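Local coordinates for fasciclin I (Drosophila melanogaster, PDB 1O70), which serves as a neural cell adhesion molecule, and is represented here by the third and fourth of its FAS1 domains, at residues H226-S229 with I230-H234; T104-N107 with N108-L111; Q93-N97 with L98-V102; A52-N55 with E56-N59; R74-L77 with N78-I82. All blocks are in the same frame, centred on the assembly; numbering follows the deposited sequence.

Interaction 1 lies in the fourth FAS1 domain, about 32 to 39 Å, centre to centre, from the other four, all of which belong to the third. Within that domain, interactions 2 and 5 are close neighbours where helix 70-79 and strand 81-82 meet the loop before strand 110-116, and interaction 4 joins the same sheet through strand 48-53. Interaction 3 leads into the opposite edge strand, 102-103. Interaction 5 is buried and works through backbone carbonyls and one histidine; interactions 1, 2 and 4 are partly buried and mix polar bonds with apolar contacts. Interaction 3 is a surface contact, fixed by one asparagine and a water.

Interaction 1: residues H226-S229 with I230-H234; sequences HSKS and ILERH. With SO4 (sulfate ion), chain F.
Lys228 and Glu232 pair across one turn of helix 224-232 in the fourth FAS1 domain, their side chains crossing at a slant. The backbone bonds are those of an alpha helix: Ile230 N donates to His226 O at 3.0 Å, and Leu231 N to Ser227 O likewise at 3.0 Å, but Arg233 N makes a weak bond to Ser229 O. The charged pair is a weak salt bridge, Lys228 NZ to Glu232 OE2 at 3.3 Å. Lysine suits this place because its long chain can fold back: three successive bends, at chi2 to chi4, curl it round the carboxylate. Arg263 lies near Glu232 OE1, a long, weak pair. Were Glu232 an alanine, Lys228 NZ would probably lose its counter-charge and be left close to the like charge of Arg263. Apolar contacts occupy another side, where Ile230 and Leu231 meet Met177 of helix 172-177. Arg233 holds a bound sulfate, its NH2 donating to O3 at 3.2 Å almost straight (172°), while its NH1 pairs with Leu307 O and Asp312. Beyond it, His234 ND1 donates to Ile230 O at 2.7 Å, the oxygen lying in the imidazole plane and Arg233 N reaching it from the other face of the carbonyl.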
loop_
_atom_site.group_PDB
_atom_site.type_symbol
_atom_site.label_atom_id
_atom_site.label_comp_id
_atom_site.label_asym_id
_atom_site.label_seq_id
_atom_site.Cartn_x
_atom_site.Cartn_y
_atom_site.Cartn_z
ATOM N N HIS A 226 -1.244 25.801 9.281
ATOM C CA HIS A 226 0.016 25.100 9.515
ATOM C C HIS A 226 -0.058 23.644 9.046
ATOM O O HIS A 226 0.782 23.196 8.267
ATOM C CB HIS A 226 0.377 25.145 11.005
ATOM C CG HIS A 226 0.737 26.511 11.511
ATOM N ND1 HIS A 226 0.870 26.793 12.856
ATOM C CD2 HIS A 226 1.013 27.668 10.860
ATOM C CE1 HIS A 226 1.210 28.060 13.011
ATOM N NE2 HIS A 226 1.304 28.614 11.815
ATOM N N SER A 227 -1.062 22.908 9.515
ATOM C CA SER A 227 -1.210 21.515 9.122
ATOM C C SER A 227 -1.323 21.362 7.609
ATOM O O SER A 227 -0.780 20.416 7.038
ATOM C CB SER A 227 -2.425 20.884 9.808
ATOM O OG SER A 227 -3.604 21.611 9.552
ATOM N N LYS A 228 -2.010 22.290 6.949
ATOM C CA LYS A 228 -2.159 22.207 5.499
ATOM C C LYS A 228 -0.821 22.386 4.819
ATOM O O LYS A 228 -0.484 21.679 3.867
ATOM C CB LYS A 228 -3.117 23.275 4.979
ATOM C CG LYS A 228 -3.346 23.168 3.472
ATOM C CD LYS A 228 -4.797 23.455 3.108
ATOM C CE LYS A 228 -5.076 24.947 3.046
ATOM N NZ LYS A 228 -4.419 25.578 1.865
ATOM N N SER A 229 -0.066 23.353 5.312
ATOM C CA SER A 229 1.244 23.656 4.769
ATOM C C SER A 229 2.161 22.436 4.896
ATOM O O SER A 229 2.945 22.148 3.991
ATOM C CB SER A 229 1.828 24.853 5.521
ATOM O OG SER A 229 3.140 25.148 5.084
ATOM N N ILE A 230 2.054 21.726 6.023
ATOM C CA ILE A 230 2.871 20.534 6.281
ATOM C C ILE A 230 2.513 19.418 5.296
ATOM O O ILE A 230 3.391 18.803 4.701
ATOM C CB ILE A 230 2.660 19.989 7.719
ATOM C CG1 ILE A 230 3.024 21.058 8.754
ATOM C CG2 ILE A 230 3.523 18.746 7.936
ATOM C CD1 ILE A 230 4.513 21.397 8.803
ATOM N N LEU A 231 1.219 19.166 5.135
ATOM C CA LEU A 231 0.746 18.135 4.229
ATOM C C LEU A 231 1.037 18.446 2.770
ATOM O O LEU A 231 1.442 17.564 2.013
ATOM C CB LEU A 231 -0.752 17.913 4.427
ATOM C CG LEU A 231 -1.206 16.864 5.454
ATOM C CD1 LEU A 231 -0.109 16.570 6.470
ATOM C CD2 LEU A 231 -2.477 17.349 6.129
ATOM N N GLU A 232 0.838 19.694 2.357
ATOM C CA GLU A 232 1.104 20.053 0.962
ATOM C C GLU A 232 2.545 19.754 0.602
ATOM O O GLU A 232 2.876 19.577 -0.567
ATOM C CB GLU A 232 0.809 21.531 0.721
ATOM C CG GLU A 232 -0.622 21.900 1.055
ATOM C CD GLU A 232 -0.925 23.353 0.781
ATOM O OE1 GLU A 232 0.001 24.182 0.930
ATOM O OE2 GLU A 232 -2.088 23.662 0.446
ATOM N N ARG A 233 3.406 19.698 1.614
ATOM C CA ARG A 233 4.808 19.403 1.393
ATOM C C ARG A 233 4.946 17.919 1.042
ATOM O O ARG A 233 5.893 17.525 0.369
ATOM C CB ARG A 233 5.596 19.722 2.658
ATOM C CG ARG A 233 7.067 19.329 2.603
ATOM C CD ARG A 233 7.730 19.489 3.961
ATOM N NE ARG A 233 7.918 20.890 4.339
ATOM C CZ ARG A 233 8.356 21.282 5.532
ATOM N NH1 ARG A 233 8.645 20.376 6.452
ATOM N NH2 ARG A 233 8.499 22.571 5.814
ATOM N N HIS A 234 3.991 17.102 1.495
ATOM C CA HIS A 234 4.026 15.668 1.229
ATOM C C HIS A 234 3.300 15.262 -0.050
ATOM O O HIS A 234 3.409 14.113 -0.493
ATOM C CB HIS A 234 3.400 14.891 2.390
ATOM C CG HIS A 234 4.116 15.044 3.690
ATOM N ND1 HIS A 234 4.108 16.219 4.407
ATOM C CD2 HIS A 234 4.849 14.168 4.418
ATOM C CE1 HIS A 234 4.802 16.062 5.519
ATOM N NE2 HIS A 234 5.263 14.825 5.549
HETATM S S SO4 F . 8.549 23.848 2.366
HETATM O O1 SO4 F . 7.639 23.071 1.486
HETATM O O2 SO4 F . 9.293 24.838 1.558
HETATM O O3 SO4 F . 7.754 24.549 3.402
HETATM O O4 SO4 F . 9.509 22.923 3.016
#

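Interaction 2: residues T104-N107 with N108-L111; sequences TVNN and NTFL
A beta turn with an Asx turn nested in it, running from Asn106 to Thr109, closes the link between strands 102-103 and 110-116. The backbone bond of the beta turn goes from Thr109 N to Asn106 O at 3.1 Å, with the donor well above the carbonyl plane. The Asx turn is made by the Asn106 side chain: OD1 accepts from Asn108 N at 2.9 Å, and this N-H comes in the plane of the amide carbonyl. With CG anti to the backbone N (chi1 -174°), the Asn106 amide swings over the turn, where OD1 also receives a weak bond from Thr109 OG1. Asparagine suits the position because its carbonyl is just long enough to reach the amide two residues on. Thr104 OG1 sits 2.8 Å from Thr109 O and 3.1 Å from Asn106 O, and its single proton could serve either. The Thr104 and Leu111 side chains cross at about a right angle, CG2 of Thr104 being 3.7 Å from Leu111 CG. Met79 of helix 70-79 packs on Thr104 and Thr109, Asn106 ND2 bonds to Gln75 O, and backbone hydrogen bonds tie Val105 to Ile81 and Leu111 to Val102.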
loop_
_atom_site.group_PDB
_atom_site.type_symbol
_atom_site.label_atom_id
_atom_site.label_comp_id
_atom_site.label_asym_id
_atom_site.label_seq_id
_atom_site.Cartn_x
_atom_site.Cartn_y
_atom_site.Cartn_z
ATOM N N THR A 104 5.866 -12.023 -1.845
ATOM C CA THR A 104 5.128 -12.811 -2.825
ATOM C C THR A 104 6.007 -13.139 -4.033
ATOM O O THR A 104 7.193 -12.811 -4.055
ATOM C CB THR A 104 3.869 -12.075 -3.312
ATOM O OG1 THR A 104 4.249 -10.924 -4.078
ATOM C CG2 THR A 104 3.028 -11.642 -2.126
ATOM N N VAL A 105 5.432 -13.805 -5.031
ATOM C CA VAL A 105 6.180 -14.173 -6.229
ATOM C C VAL A 105 6.580 -12.882 -6.925
ATOM O O VAL A 105 7.546 -12.835 -7.689
ATOM C CB VAL A 105 5.318 -15.051 -7.161
ATOM C CG1 VAL A 105 5.980 -15.214 -8.516
ATOM C CG2 VAL A 105 5.102 -16.402 -6.512
ATOM N N ASN A 106 5.821 -11.830 -6.647
ATOM C CA ASN A 106 6.101 -10.518 -7.202
ATOM C C ASN A 106 7.137 -9.910 -6.250
ATOM O O ASN A 106 6.795 -9.503 -5.138
ATOM C CB ASN A 106 4.810 -9.696 -7.219
ATOM C CG ASN A 106 4.976 -8.364 -7.910
ATOM O OD1 ASN A 106 5.887 -7.595 -7.593
ATOM N ND2 ASN A 106 4.094 -8.078 -8.855
ATOM N N ASN A 107 8.403 -9.864 -6.665
ATOM C CA ASN A 107 9.435 -9.323 -5.776
ATOM C C ASN A 107 9.414 -7.805 -5.640
ATOM O O ASN A 107 10.378 -7.200 -5.185
ATOM C CB ASN A 107 10.848 -9.822 -6.166
ATOM C CG ASN A 107 11.157 -9.669 -7.646
ATOM O OD1 ASN A 107 10.820 -8.656 -8.269
ATOM N ND2 ASN A 107 11.834 -10.667 -8.208
ATOM N N ASN A 108 8.292 -7.206 -6.016
ATOM C CA ASN A 108 8.106 -5.765 -5.915
ATOM C C ASN A 108 6.826 -5.472 -5.135
ATOM O O ASN A 108 6.386 -4.328 -5.051
ATOM C CB ASN A 108 8.019 -5.146 -7.312
ATOM C CG ASN A 108 9.384 -4.880 -7.912
ATOM O OD1 ASN A 108 9.525 -4.718 -9.127
ATOM N ND2 ASN A 108 10.400 -4.817 -7.057
ATOM N N THR A 109 6.239 -6.519 -4.558
ATOM C CA THR A 109 4.997 -6.396 -3.804
ATOM C C THR A 109 4.928 -7.336 -2.612
ATOM O O THR A 109 5.088 -8.546 -2.765
ATOM C CB THR A 109 3.791 -6.751 -4.670
ATOM O OG1 THR A 109 3.870 -6.042 -5.910
ATOM C CG2 THR A 109 2.495 -6.417 -3.939
ATOM N N PHE A 110 4.706 -6.800 -1.422
ATOM C CA PHE A 110 4.544 -7.682 -0.277
ATOM C C PHE A 110 3.144 -7.401 0.282
ATOM O O PHE A 110 2.498 -6.431 -0.113
ATOM C CB PHE A 110 5.654 -7.464 0.763
ATOM C CG PHE A 110 5.657 -6.108 1.389
ATOM C CD1 PHE A 110 4.691 -5.767 2.334
ATOM C CD2 PHE A 110 6.642 -5.177 1.061
ATOM C CE1 PHE A 110 4.697 -4.516 2.951
ATOM C CE2 PHE A 110 6.663 -3.917 1.670
ATOM C CZ PHE A 110 5.685 -3.588 2.620
ATOM N N LEU A 111 2.663 -8.266 1.161
ATOM C CA LEU A 111 1.337 -8.101 1.739
ATOM C C LEU A 111 1.461 -8.200 3.243
ATOM O O LEU A 111 2.546 -8.432 3.774
ATOM C CB LEU A 111 0.413 -9.234 1.289
ATOM C CG LEU A 111 0.525 -9.756 -0.140
ATOM C CD1 LEU A 111 -0.347 -10.998 -0.323
ATOM C CD2 LEU A 111 0.111 -8.643 -1.095
#

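Interaction 3: residues Q93-N97 with L98-V102; sequences QKNAN and LIAQV
Asn95 and Ala100 form the tight part of this contact, in which a side-chain carbonyl takes the place of a backbone acceptor. Ala100 N donates to Asn95 OD1 at 2.7 Å, almost straight at 175°, and the N-H also arrives nearly along the axis of the side-chain C=O. CG of Asn95 lies beside its own backbone N (chi1 -77°), a setting that turns the amide toward the returning chain. The same OD1 accepts a hydrogen bond from a water at 2.7 Å, and this water also donates to Ala100 O at 2.6 Å, so Ala100 is gripped at both its amide and its carbonyl. Ala100 CB rests 3.8 Å from Lys94 CB, where a small methyl fits beside the lysine's aliphatic chain. Asn95 is the first residue to leave helical angles after helix 88-94, and the segment connects that helix to edge strand 102-103 of the third FAS1 domain's sheet. A CA-H...O contact from Asn95 CA to Leu98 O at 3.1 Å also spans the turn. A leucine in place of Asn95 would probably leave the Ala100 amide without its acceptor and the bridging water without one of its holds. The outer side is looser: Asn97 and Leu98 are exposed and touch a crystal neighbour, Leu98 CB points away overall from residues 93-97, though it touches Asn97, and Ile99 packs on Tyr112 of strand 110-116.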
loop_
_atom_site.group_PDB
_atom_site.type_symbol
_atom_site.label_atom_id
_atom_site.label_comp_id
_atom_site.label_asym_id
_atom_site.label_seq_id
_atom_site.Cartn_x
_atom_site.Cartn_y
_atom_site.Cartn_z
ATOM N N GLN A 93 -0.255 -15.492 14.679
ATOM C CA GLN A 93 1.017 -15.553 15.386
ATOM C C GLN A 93 2.064 -14.585 14.867
ATOM O O GLN A 93 2.707 -13.886 15.647
ATOM C CB GLN A 93 1.580 -16.967 15.324
ATOM C CG GLN A 93 0.682 -18.000 15.959
ATOM C CD GLN A 93 1.254 -19.400 15.867
ATOM O OE1 GLN A 93 2.377 -19.650 16.306
ATOM N NE2 GLN A 93 0.481 -20.324 15.296
ATOM N N LYS A 94 2.243 -14.555 13.552
ATOM C CA LYS A 94 3.233 -13.675 12.957
ATOM C C LYS A 94 2.951 -12.198 13.215
ATOM O O LYS A 94 3.872 -11.390 13.237
ATOM C CB LYS A 94 3.333 -13.925 11.454
ATOM C CG LYS A 94 3.818 -15.319 11.093
ATOM C CD LYS A 94 4.228 -15.396 9.630
ATOM C CE LYS A 94 5.487 -14.573 9.372
ATOM N NZ LYS A 94 5.880 -14.549 7.939
ATOM N N ASN A 95 1.684 -11.842 13.410
ATOM C CA ASN A 95 1.343 -10.453 13.665
ATOM C C ASN A 95 1.217 -10.138 15.149
ATOM O O ASN A 95 0.765 -9.056 15.521
ATOM C CB ASN A 95 0.039 -10.066 12.954
ATOM C CG ASN A 95 0.232 -9.835 11.468
ATOM O OD1 ASN A 95 1.340 -9.576 11.006
ATOM N ND2 ASN A 95 -0.854 -9.911 10.714
ATOM N N ALA A 96 1.631 -11.071 15.998
ATOM C CA ALA A 96 1.529 -10.871 17.441
ATOM C C ALA A 96 2.277 -9.631 17.923
ATOM O O ALA A 96 1.671 -8.700 18.450
ATOM C CB ALA A 96 2.041 -12.104 18.173
ATOM N N ASN A 97 3.593 -9.622 17.739
ATOM C CA ASN A 97 4.416 -8.498 18.169
ATOM C C ASN A 97 4.295 -7.331 17.200
ATOM O O ASN A 97 3.799 -6.257 17.554
ATOM C CB ASN A 97 5.871 -8.945 18.277
ATOM C CG ASN A 97 6.017 -10.244 19.059
ATOM O OD1 ASN A 97 5.382 -10.426 20.110
ATOM N ND2 ASN A 97 6.856 -11.153 18.559
ATOM N N LEU A 98 4.763 -7.553 15.977
ATOM C CA LEU A 98 4.706 -6.546 14.928
ATOM C C LEU A 98 3.919 -7.074 13.735
ATOM O O LEU A 98 3.459 -8.215 13.738
ATOM C CB LEU A 98 6.119 -6.168 14.475
ATOM C CG LEU A 98 6.855 -5.131 15.326
ATOM C CD1 LEU A 98 8.252 -4.908 14.769
ATOM C CD2 LEU A 98 6.065 -3.818 15.330
ATOM N N ILE A 99 3.761 -6.229 12.722
ATOM C CA ILE A 99 3.050 -6.606 11.513
ATOM C C ILE A 99 4.045 -7.313 10.600
ATOM O O ILE A 99 5.090 -6.754 10.264
ATOM C CB ILE A 99 2.493 -5.363 10.781
ATOM C CG1 ILE A 99 1.452 -4.672 11.664
ATOM C CG2 ILE A 99 1.898 -5.766 9.436
ATOM C CD1 ILE A 99 0.995 -3.316 11.145
ATOM N N ALA A 100 3.732 -8.546 10.217
ATOM C CA ALA A 100 4.617 -9.296 9.338
ATOM C C ALA A 100 4.311 -8.973 7.886
ATOM O O ALA A 100 3.197 -9.179 7.407
ATOM C CB ALA A 100 4.461 -10.782 9.578
ATOM N N GLN A 101 5.302 -8.441 7.192
ATOM C CA GLN A 101 5.124 -8.136 5.789
ATOM C C GLN A 101 5.550 -9.405 5.077
ATOM O O GLN A 101 6.702 -9.837 5.179
ATOM C CB GLN A 101 5.993 -6.960 5.394
ATOM C CG GLN A 101 5.679 -5.734 6.208
ATOM C CD GLN A 101 6.466 -4.550 5.736
ATOM O OE1 GLN A 101 7.665 -4.665 5.455
ATOM N NE2 GLN A 101 5.809 -3.394 5.651
ATOM N N VAL A 102 4.591 -9.999 4.378
ATOM C CA VAL A 102 4.781 -11.251 3.672
ATOM C C VAL A 102 5.131 -11.076 2.199
ATOM O O VAL A 102 4.375 -10.481 1.446
ATOM C CB VAL A 102 3.507 -12.082 3.773
ATOM C CG1 VAL A 102 3.756 -13.469 3.246
ATOM C CG2 VAL A 102 3.042 -12.121 5.221
HETATM O O HOH W 1 0.818 -9.578 8.317
#

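Interaction 4: residues A52-N55 with E56-N59; sequences APSN and EAWN. With SO4 (sulfate ion), chain D.
Pro53 lies against the indole of Trp58 where strand 48-53 passes into helix 55-60 of the third FAS1 domain. Trp58 CB is 3.7 Å from Asn55 O, and Trp58 CG lies near Ser54 O. Next in the ring, Trp58 CD1 comes within 3.5 Å of Pro53 O and is also close to Ser54 O. The five-membered ring takes Pro53 CB over its face, a CH-pi contact with 3.9 Å from CB to the ring centroid, 29° off the normal. Proline suits this place because its ring offers a compact set of C-H groups to the indole. At the edge, NE1 donates in the ring plane to a water at 2.7 Å, and this water in turn donates to Pro53 O at 2.6 Å, so the indole N-H and the last strand carbonyl are satisfied through one bridge. Farther out, CE2 and then CZ2 lie against Pro53 CG. The backbone of the same turn is held by Ser54, the N-cap: OG, set between its own N and carbonyl carbon (chi1 68°), accepts from Ala57 N at 3.0 Å. Serine fits because its short hydroxyl reaches a first-turn amide whose backbone bond, to Ser54 O, is weak. Ser54 O also accepts from Trp58 N at 3.0 Å, in the carbonyl plane. Asn55 ND2 makes a weak bond to a sulfate that Arg25 and Lys26 also hold. Beyond the turn, Trp58 packs on Lys26 and Val30 of helix 21-33, Pro53 touches His80 and Val153, and backbone hydrogen bonds join Ala52 to His148 and Ile150 of strand 145-150.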
loop_
_atom_site.group_PDB
_atom_site.type_symbol
_atom_site.label_atom_id
_atom_site.label_comp_id
_atom_site.label_asym_id
_atom_site.label_seq_id
_atom_site.Cartn_x
_atom_site.Cartn_y
_atom_site.Cartn_z
ATOM N N ALA A 52 -6.840 -16.526 -3.594
ATOM C CA ALA A 52 -7.653 -16.563 -4.797
ATOM C C ALA A 52 -8.872 -15.659 -4.704
ATOM O O ALA A 52 -9.742 -15.857 -3.858
ATOM C CB ALA A 52 -8.087 -17.993 -5.086
ATOM N N PRO A 53 -8.939 -14.640 -5.568
ATOM C CA PRO A 53 -10.077 -13.716 -5.565
ATOM C C PRO A 53 -11.340 -14.490 -5.921
ATOM O O PRO A 53 -11.293 -15.401 -6.752
ATOM C CB PRO A 53 -9.728 -12.718 -6.669
ATOM C CG PRO A 53 -8.236 -12.751 -6.713
ATOM C CD PRO A 53 -7.907 -14.207 -6.524
ATOM N N SER A 54 -12.461 -14.136 -5.298
ATOM C CA SER A 54 -13.731 -14.796 -5.591
ATOM C C SER A 54 -14.082 -14.478 -7.037
ATOM O O SER A 54 -13.537 -13.538 -7.613
ATOM C CB SER A 54 -14.835 -14.251 -4.695
ATOM O OG SER A 54 -15.096 -12.904 -5.039
ATOM N N ASN A 55 -14.992 -15.249 -7.624
ATOM C CA ASN A 55 -15.395 -15.009 -9.006
ATOM C C ASN A 55 -16.052 -13.648 -9.128
ATOM O O ASN A 55 -15.945 -12.981 -10.159
ATOM C CB ASN A 55 -16.370 -16.087 -9.465
ATOM C CG ASN A 55 -15.897 -17.471 -9.112
ATOM O OD1 ASN A 55 -15.934 -17.880 -7.947
ATOM N ND2 ASN A 55 -15.428 -18.202 -10.113
ATOM N N GLU A 56 -16.738 -13.245 -8.064
ATOM C CA GLU A 56 -17.415 -11.961 -8.031
ATOM C C GLU A 56 -16.361 -10.859 -8.004
ATOM O O GLU A 56 -16.590 -9.750 -8.488
ATOM C CB GLU A 56 -18.297 -11.874 -6.790
ATOM C CG GLU A 56 -19.196 -10.651 -6.745
ATOM C CD GLU A 56 -20.063 -10.616 -5.495
ATOM O OE1 GLU A 56 -20.772 -11.622 -5.223
ATOM O OE2 GLU A 56 -20.043 -9.574 -4.792
ATOM N N ALA A 57 -15.198 -11.180 -7.443
ATOM C CA ALA A 57 -14.098 -10.235 -7.357
ATOM C C ALA A 57 -13.419 -10.080 -8.712
ATOM O O ALA A 57 -12.919 -9.010 -9.047
ATOM C CB ALA A 57 -13.087 -10.710 -6.321
ATOM N N TRP A 58 -13.390 -11.148 -9.494
ATOM C CA TRP A 58 -12.758 -11.077 -10.797
ATOM C C TRP A 58 -13.634 -10.379 -11.827
ATOM O O TRP A 58 -13.168 -10.031 -12.904
ATOM C CB TRP A 58 -12.427 -12.471 -11.299
ATOM C CG TRP A 58 -11.143 -13.004 -10.790
ATOM C CD1 TRP A 58 -10.970 -14.033 -9.914
ATOM C CD2 TRP A 58 -9.833 -12.592 -11.189
ATOM N NE1 TRP A 58 -9.632 -14.295 -9.750
ATOM C CE2 TRP A 58 -8.910 -13.423 -10.522
ATOM C CE3 TRP A 58 -9.346 -11.590 -12.042
ATOM C CZ2 TRP A 58 -7.527 -13.305 -10.698
ATOM C CZ3 TRP A 58 -7.968 -11.468 -12.214
ATOM C CH2 TRP A 58 -7.076 -12.321 -11.542
ATOM N N ASN A 59 -14.900 -10.162 -11.497
ATOM C CA ASN A 59 -15.807 -9.515 -12.427
ATOM C C ASN A 59 -16.055 -8.064 -12.017
ATOM O O ASN A 59 -15.853 -7.144 -12.808
ATOM C CB ASN A 59 -17.123 -10.301 -12.483
ATOM C CG ASN A 59 -17.915 -10.032 -13.752
ATOM O OD1 ASN A 59 -17.371 -10.078 -14.861
ATOM N ND2 ASN A 59 -19.213 -9.777 -13.599
HETATM S S SO4 D . -16.425 -16.956 -14.660
HETATM O O1 SO4 D . -16.087 -16.873 -13.223
HETATM O O2 SO4 D . -17.865 -17.225 -14.823
HETATM O O3 SO4 D . -16.073 -15.684 -15.317
HETATM O O4 SO4 D . -15.650 -18.048 -15.286
HETATM O O HOH W 2 -9.364 -16.483 -8.154
#

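Interaction 5: residues R74-L77 with N78-I82; sequences RQIL and NMHII
Ile76 and His80 lie side by side, pointing the same way, at the C-terminal end of helix 70-79, where the third FAS1 domain passes from helix into edge strand 81-82; Ile76 CG2 is 3.9 Å from His80 CE1. The imidazole turns its edge to the helix, so that ND1 donates to Ile76 O at 2.9 Å with a fairly straight N-H...O angle of 159°. The oxygen sits close to the ring plane, whereas ND1 stands well above the carbonyl plane. With CG beside the backbone N (chi1 -77°), the ring is brought back against the last turn, edge first. The backbone N of His80 donates to Leu77 O at 3.0 Å. One turn earlier, Arg74 and Asn78 also run alongside each other: Arg74 CG approaches Asn78 ND2 at 3.6 Å, and the guanidinium and amide planes are 51° apart. Met79 N donates to Gln75 O at 3.3 Å and, weakly, to Ile76 O. Leu77 packs instead on Phe27, Val30 and Ile31 of helix 21-33, as suits a branched apolar residue on a buried side. Past His80, Ile81 settles on Val38 and Ile42 of helix 37-43. Histidine thus supplies a ring N-H where the helix can offer Ile76 O only a weak backbone bond, and since ND1 gives the proton, the negative end of the helix dipole would probably favour this donor form.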
loop_
_atom_site.group_PDB
_atom_site.type_symbol
_atom_site.label_atom_id
_atom_site.label_comp_id
_atom_site.label_asym_id
_atom_site.label_seq_id
_atom_site.Cartn_x
_atom_site.Cartn_y
_atom_site.Cartn_z
ATOM N N ARG A 74 0.282 -10.886 -15.073
ATOM C CA ARG A 74 1.254 -11.765 -14.449
ATOM C C ARG A 74 1.729 -11.143 -13.133
ATOM O O ARG A 74 1.909 -11.838 -12.134
ATOM C CB ARG A 74 2.439 -11.978 -15.399
ATOM C CG ARG A 74 3.368 -13.132 -15.024
ATOM C CD ARG A 74 4.309 -13.483 -16.180
ATOM N NE ARG A 74 3.575 -13.570 -17.444
ATOM C CZ ARG A 74 3.684 -12.692 -18.440
ATOM N NH1 ARG A 74 4.507 -11.659 -18.329
ATOM N NH2 ARG A 74 2.960 -12.837 -19.546
ATOM N N GLN A 75 1.927 -9.826 -13.133
ATOM C CA GLN A 75 2.368 -9.144 -11.925
ATOM C C GLN A 75 1.265 -9.177 -10.882
ATOM O O GLN A 75 1.527 -9.338 -9.686
ATOM C CB GLN A 75 2.731 -7.702 -12.220
ATOM C CG GLN A 75 3.954 -7.545 -13.068
ATOM C CD GLN A 75 4.366 -6.094 -13.174
ATOM O OE1 GLN A 75 4.782 -5.473 -12.187
ATOM N NE2 GLN A 75 4.240 -5.537 -14.373
ATOM N N ILE A 76 0.031 -9.021 -11.342
ATOM C CA ILE A 76 -1.111 -9.052 -10.457
ATOM C C ILE A 76 -1.252 -10.454 -9.892
ATOM O O ILE A 76 -1.381 -10.635 -8.681
ATOM C CB ILE A 76 -2.374 -8.643 -11.215
ATOM C CG1 ILE A 76 -2.273 -7.155 -11.564
ATOM C CG2 ILE A 76 -3.618 -8.973 -10.398
ATOM C CD1 ILE A 76 -3.472 -6.587 -12.283
ATOM N N LEU A 77 -1.207 -11.449 -10.770
ATOM C CA LEU A 77 -1.304 -12.833 -10.334
ATOM C C LEU A 77 -0.206 -13.158 -9.327
ATOM O O LEU A 77 -0.484 -13.730 -8.272
ATOM C CB LEU A 77 -1.196 -13.788 -11.530
ATOM C CG LEU A 77 -2.407 -13.926 -12.468
ATOM C CD1 LEU A 77 -1.971 -14.599 -13.754
ATOM C CD2 LEU A 77 -3.514 -14.731 -11.789
ATOM N N ASN A 78 1.030 -12.778 -9.638
ATOM C CA ASN A 78 2.153 -13.067 -8.755
ATOM C C ASN A 78 2.051 -12.540 -7.332
ATOM O O ASN A 78 2.579 -13.163 -6.415
ATOM C CB ASN A 78 3.457 -12.564 -9.362
ATOM C CG ASN A 78 3.812 -13.283 -10.638
ATOM O OD1 ASN A 78 3.562 -14.475 -10.782
ATOM N ND2 ASN A 78 4.407 -12.558 -11.575
ATOM N N MET A 79 1.388 -11.405 -7.132
ATOM C CA MET A 79 1.284 -10.870 -5.785
ATOM C C MET A 79 0.228 -11.596 -4.954
ATOM O O MET A 79 0.130 -11.383 -3.744
ATOM C CB MET A 79 1.018 -9.357 -5.801
ATOM C CG MET A 79 -0.280 -8.931 -6.423
ATOM S SD MET A 79 -0.567 -7.141 -6.264
ATOM C CE MET A 79 0.610 -6.481 -7.476
ATOM N N HIS A 80 -0.554 -12.464 -5.599
ATOM C CA HIS A 80 -1.569 -13.245 -4.889
ATOM C C HIS A 80 -0.941 -14.564 -4.453
ATOM O O HIS A 80 -1.609 -15.398 -3.846
ATOM C CB HIS A 80 -2.764 -13.569 -5.786
ATOM C CG HIS A 80 -3.712 -12.428 -5.991
ATOM N ND1 HIS A 80 -3.522 -11.462 -6.956
ATOM C CD2 HIS A 80 -4.886 -12.126 -5.385
ATOM C CE1 HIS A 80 -4.541 -10.620 -6.941
ATOM N NE2 HIS A 80 -5.383 -11.000 -5.997
ATOM N N ILE A 81 0.345 -14.750 -4.762
ATOM C CA ILE A 81 1.053 -15.987 -4.426
ATOM C C ILE A 81 2.159 -15.823 -3.372
ATOM O O ILE A 81 3.275 -15.379 -3.672
ATOM C CB ILE A 81 1.682 -16.630 -5.687
ATOM C CG1 ILE A 81 0.628 -16.793 -6.783
ATOM C CG2 ILE A 81 2.260 -17.983 -5.346
ATOM C CD1 ILE A 81 1.225 -17.167 -8.134
ATOM N N ILE A 82 1.839 -16.224 -2.148
ATOM C CA ILE A 82 2.753 -16.144 -1.017
ATOM C C ILE A 82 3.757 -17.296 -0.945
ATOM O O ILE A 82 3.380 -18.462 -0.825
ATOM C CB ILE A 82 1.957 -16.115 0.296
ATOM C CG1 ILE A 82 1.053 -14.878 0.312
ATOM C CG2 ILE A 82 2.907 -16.141 1.478
ATOM C CD1 ILE A 82 -0.091 -14.966 1.263
#